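Long-range contact in FixG-related protein (Vibrio parahaemolyticus, PDB 2R39), which probably takes part in electron transport as a membrane protein carrying 4Fe-4S clusters, this chain being its C-terminal immunoglobulin-like domain: residues G29-L37 / V110-L118. Sequence-based numbering, arbitrary orientation.
Sequences GEVENTYTL and VESRFIKKL
Asn33 reaches across to the backbone of Ile115 and grips both of its polar groups. Ile115 N donates to Asn33 OD1 at 2.9 Å in a nearly straight bond, and Asn33 ND2 donates to Ile115 O, also at 2.9 Å. A primary amide suits this place because it offers an acceptor and a donor side by side. Asn33 ND2 also donates to Glu32 O at 2.7 Å, and Arg17 donates to Asn33 OD1, so the amide's rotation is firmly set. Tyr35, whose ring sets a hydroxyl far enough out, makes the third polar link: Tyr35 OH donates to Arg113 O at 2.7 Å, the carbonyl oxygen lying at the ring edge, in the plane of the ring.

The apolar part centres on Phe114. Its CG lies anti to the backbone N (chi1 -173°), which turns one ring face to Asn33, whose CG lies over it, offset toward the rim; amide and ring planes are 20° apart. The flat ring also takes Val31 O at its edge, and branched Val31 offers it a methyl, CG1, 3.7 Å from Phe114 CE2.

The segments run roughly antiparallel (152°). Side chains of strand 31-41 bond to the backbone of 106-115, the outermost strand of the other sheet within the chain, across the interface of an immunoglobulin-like beta sandwich.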
loop_
_atom_site.group_PDB
_atom_site.type_symbol
_atom_site.label_atom_id
_atom_site.label_comp_id
_atom_site.label_asym_id
_atom_site.label_seq_id
_atom_site.Cartn_x
_atom_site.Cartn_y
_atom_site.Cartn_z
ATOM N N GLY A 29 3.749 -15.845 11.942
ATOM C CA GLY A 29 4.919 -15.562 12.783
ATOM C C GLY A 29 5.625 -14.282 12.340
ATOM O O GLY A 29 6.782 -14.039 12.680
ATOM N N GLU A 30 4.914 -13.470 11.564
ATOM C CA GLU A 30 5.420 -12.204 11.063
ATOM C C GLU A 30 4.952 -11.095 11.972
ATOM O O GLU A 30 3.916 -11.224 12.617
ATOM C CB GLU A 30 4.846 -11.935 9.684
ATOM C CG GLU A 30 5.367 -12.846 8.614
ATOM C CD GLU A 30 4.566 -12.764 7.354
ATOM O OE1 GLU A 30 3.381 -12.348 7.409
ATOM O OE2 GLU A 30 5.126 -13.125 6.299
ATOM N N VAL A 31 5.683 -9.987 11.994
ATOM C CA VAL A 31 5.131 -8.774 12.571
ATOM C C VAL A 31 4.279 -8.066 11.505
ATOM O O VAL A 31 4.655 -7.998 10.334
ATOM C CB VAL A 31 6.218 -7.869 13.273
ATOM C CG1 VAL A 31 7.299 -7.422 12.312
ATOM C CG2 VAL A 31 5.572 -6.678 13.978
ATOM N N GLU A 32 3.127 -7.559 11.920
ATOM C CA GLU A 32 2.178 -6.952 11.008
ATOM C C GLU A 32 2.115 -5.444 11.201
ATOM O O GLU A 32 2.351 -4.960 12.313
ATOM C CB GLU A 32 0.805 -7.561 11.276
ATOM C CG GLU A 32 -0.173 -7.361 10.157
ATOM C CD GLU A 32 -1.372 -8.248 10.288
ATOM O OE1 GLU A 32 -2.058 -8.144 11.328
ATOM O OE2 GLU A 32 -1.622 -9.037 9.338
ATOM N N ASN A 33 1.838 -4.709 10.118
ATOM C CA ASN A 33 1.427 -3.299 10.191
ATOM C C ASN A 33 0.191 -3.139 9.340
ATOM O O ASN A 33 0.128 -3.722 8.261
ATOM C CB ASN A 33 2.492 -2.349 9.602
ATOM C CG ASN A 33 3.572 -1.947 10.597
ATOM O OD1 ASN A 33 4.278 -0.957 10.383
ATOM N ND2 ASN A 33 3.735 -2.720 11.652
ATOM N N THR A 34 -0.769 -2.337 9.791
ATOM C CA THR A 34 -1.988 -2.079 9.010
ATOM C C THR A 34 -2.016 -0.681 8.383
ATOM O O THR A 34 -1.480 0.291 8.944
ATOM C CB THR A 34 -3.274 -2.275 9.833
ATOM O OG1 THR A 34 -3.257 -1.397 10.965
ATOM C CG2 THR A 34 -3.421 -3.725 10.296
ATOM N N TYR A 35 -2.666 -0.607 7.222
ATOM C CA TYR A 35 -2.734 0.583 6.381
ATOM C C TYR A 35 -4.112 0.707 5.744
ATOM O O TYR A 35 -4.816 -0.294 5.574
ATOM C CB TYR A 35 -1.709 0.496 5.239
ATOM C CG TYR A 35 -0.295 0.207 5.686
ATOM C CD1 TYR A 35 0.594 1.242 5.958
ATOM C CD2 TYR A 35 0.153 -1.110 5.845
ATOM C CE1 TYR A 35 1.915 0.972 6.377
ATOM C CE2 TYR A 35 1.455 -1.385 6.269
ATOM C CZ TYR A 35 2.326 -0.344 6.531
ATOM O OH TYR A 35 3.613 -0.621 6.933
ATOM N N THR A 36 -4.477 1.928 5.364
ATOM C CA THR A 36 -5.591 2.135 4.440
ATOM C C THR A 36 -5.126 2.951 3.239
ATOM O O THR A 36 -4.605 4.065 3.389
ATOM C CB THR A 36 -6.783 2.810 5.133
ATOM O OG1 THR A 36 -7.155 2.029 6.273
ATOM C CG2 THR A 36 -7.980 2.910 4.185
ATOM N N LEU A 37 -5.281 2.374 2.052
ATOM C CA LEU A 37 -5.018 3.097 0.811
ATOM C C LEU A 37 -6.300 3.775 0.323
ATOM O O LEU A 37 -7.350 3.159 0.313
ATOM C CB LEU A 37 -4.477 2.155 -0.276
ATOM C CG LEU A 37 -3.303 1.212 0.020
ATOM C CD1 LEU A 37 -2.803 0.531 -1.275
ATOM C CD2 LEU A 37 -2.166 1.897 0.708
ATOM N N VAL A 110 3.725 6.670 -2.795
ATOM C CA VAL A 110 3.467 7.332 -1.516
ATOM C C VAL A 110 4.354 6.668 -0.470
ATOM O O VAL A 110 4.284 5.447 -0.258
ATOM C CB VAL A 110 1.962 7.239 -1.109
ATOM C CG1 VAL A 110 1.702 8.028 0.179
ATOM C CG2 VAL A 110 1.061 7.783 -2.231
ATOM N N GLU A 111 5.178 7.466 0.188
ATOM C CA GLU A 111 6.085 6.927 1.164
ATOM C C GLU A 111 5.356 6.650 2.462
ATOM O O GLU A 111 4.488 7.412 2.845
ATOM C CB GLU A 111 7.217 7.908 1.409
ATOM C CG GLU A 111 8.297 7.314 2.250
ATOM C CD GLU A 111 9.473 8.231 2.402
ATOM O OE1 GLU A 111 10.162 8.512 1.388
ATOM O OE2 GLU A 111 9.724 8.653 3.538
ATOM N N SER A 112 5.733 5.572 3.155
ATOM C CA SER A 112 5.149 5.265 4.456
ATOM C C SER A 112 6.211 4.552 5.297
ATOM O O SER A 112 7.398 4.636 4.999
ATOM C CB SER A 112 3.893 4.394 4.260
ATOM O OG SER A 112 3.248 4.124 5.493
ATOM N N ARG A 113 5.794 3.822 6.322
ATOM C CA ARG A 113 6.768 3.192 7.219
ATOM C C ARG A 113 6.341 1.781 7.554
ATOM O O ARG A 113 5.157 1.526 7.621
ATOM C CB ARG A 113 6.862 3.984 8.524
ATOM C CG ARG A 113 7.383 5.439 8.392
ATOM C CD ARG A 113 8.875 5.504 8.063
ATOM N NE ARG A 113 9.343 6.893 8.000
ATOM C CZ ARG A 113 9.415 7.613 6.894
ATOM N NH1 ARG A 113 9.024 7.089 5.734
ATOM N NH2 ARG A 113 9.821 8.875 6.969
ATOM N N PHE A 114 7.304 0.872 7.747
ATOM C CA PHE A 114 7.008 -0.412 8.388
ATOM C C PHE A 114 7.800 -0.423 9.681
ATOM O O PHE A 114 9.024 -0.239 9.666
ATOM C CB PHE A 114 7.379 -1.646 7.537
ATOM C CG PHE A 114 6.904 -2.955 8.164
ATOM C CD1 PHE A 114 5.645 -3.470 7.864
ATOM C CD2 PHE A 114 7.683 -3.622 9.118
ATOM C CE1 PHE A 114 5.190 -4.654 8.473
ATOM C CE2 PHE A 114 7.231 -4.799 9.721
ATOM C CZ PHE A 114 5.992 -5.301 9.409
ATOM N N ILE A 115 7.101 -0.636 10.789
ATOM C CA ILE A 115 7.694 -0.487 12.115
ATOM C C ILE A 115 7.411 -1.724 12.964
ATOM O O ILE A 115 6.262 -2.177 13.066
ATOM C CB ILE A 115 7.218 0.829 12.804
ATOM C CG1 ILE A 115 7.432 2.030 11.862
ATOM C CG2 ILE A 115 7.952 1.077 14.157
ATOM C CD1 ILE A 115 6.855 3.350 12.384
ATOM N N LYS A 116 8.486 -2.270 13.540
ATOM C CA LYS A 116 8.426 -3.402 14.464
ATOM C C LYS A 116 8.168 -2.932 15.892
ATOM O O LYS A 116 8.315 -1.754 16.203
ATOM C CB LYS A 116 9.731 -4.201 14.388
ATOM C CG LYS A 116 9.745 -5.538 15.171
ATOM C CD LYS A 116 11.010 -6.335 14.833
ATOM C CE LYS A 116 12.199 -5.419 14.429
ATOM N NZ LYS A 116 13.348 -6.205 13.862
ATOM N N LYS A 117 7.774 -3.868 16.755
ATOM C CA LYS A 117 7.471 -3.564 18.161
ATOM C C LYS A 117 8.664 -3.004 18.920
ATOM O O LYS A 117 8.507 -2.106 19.757
ATOM C CB LYS A 117 6.943 -4.798 18.885
ATOM C CG LYS A 117 6.302 -4.454 20.204
ATOM C CD LYS A 117 5.528 -5.612 20.781
ATOM C CE LYS A 117 4.793 -5.175 22.029
ATOM N NZ LYS A 117 3.936 -6.274 22.553
ATOM N N LEU A 118 9.855 -3.531 18.637
ATOM C CA LEU A 118 11.065 -3.115 19.347
ATOM C C LEU A 118 12.246 -2.887 18.407
ATOM O O LEU A 118 13.108 -2.047 18.687
ATOM C CB LEU A 118 11.445 -4.127 20.442
ATOM C CG LEU A 118 10.512 -4.412 21.627
ATOM C CD1 LEU A 118 11.099 -5.520 22.503
ATOM C CD2 LEU A 118 10.245 -3.162 22.476
ATOM O OXT LEU A 118 12.371 -3.541 17.366
#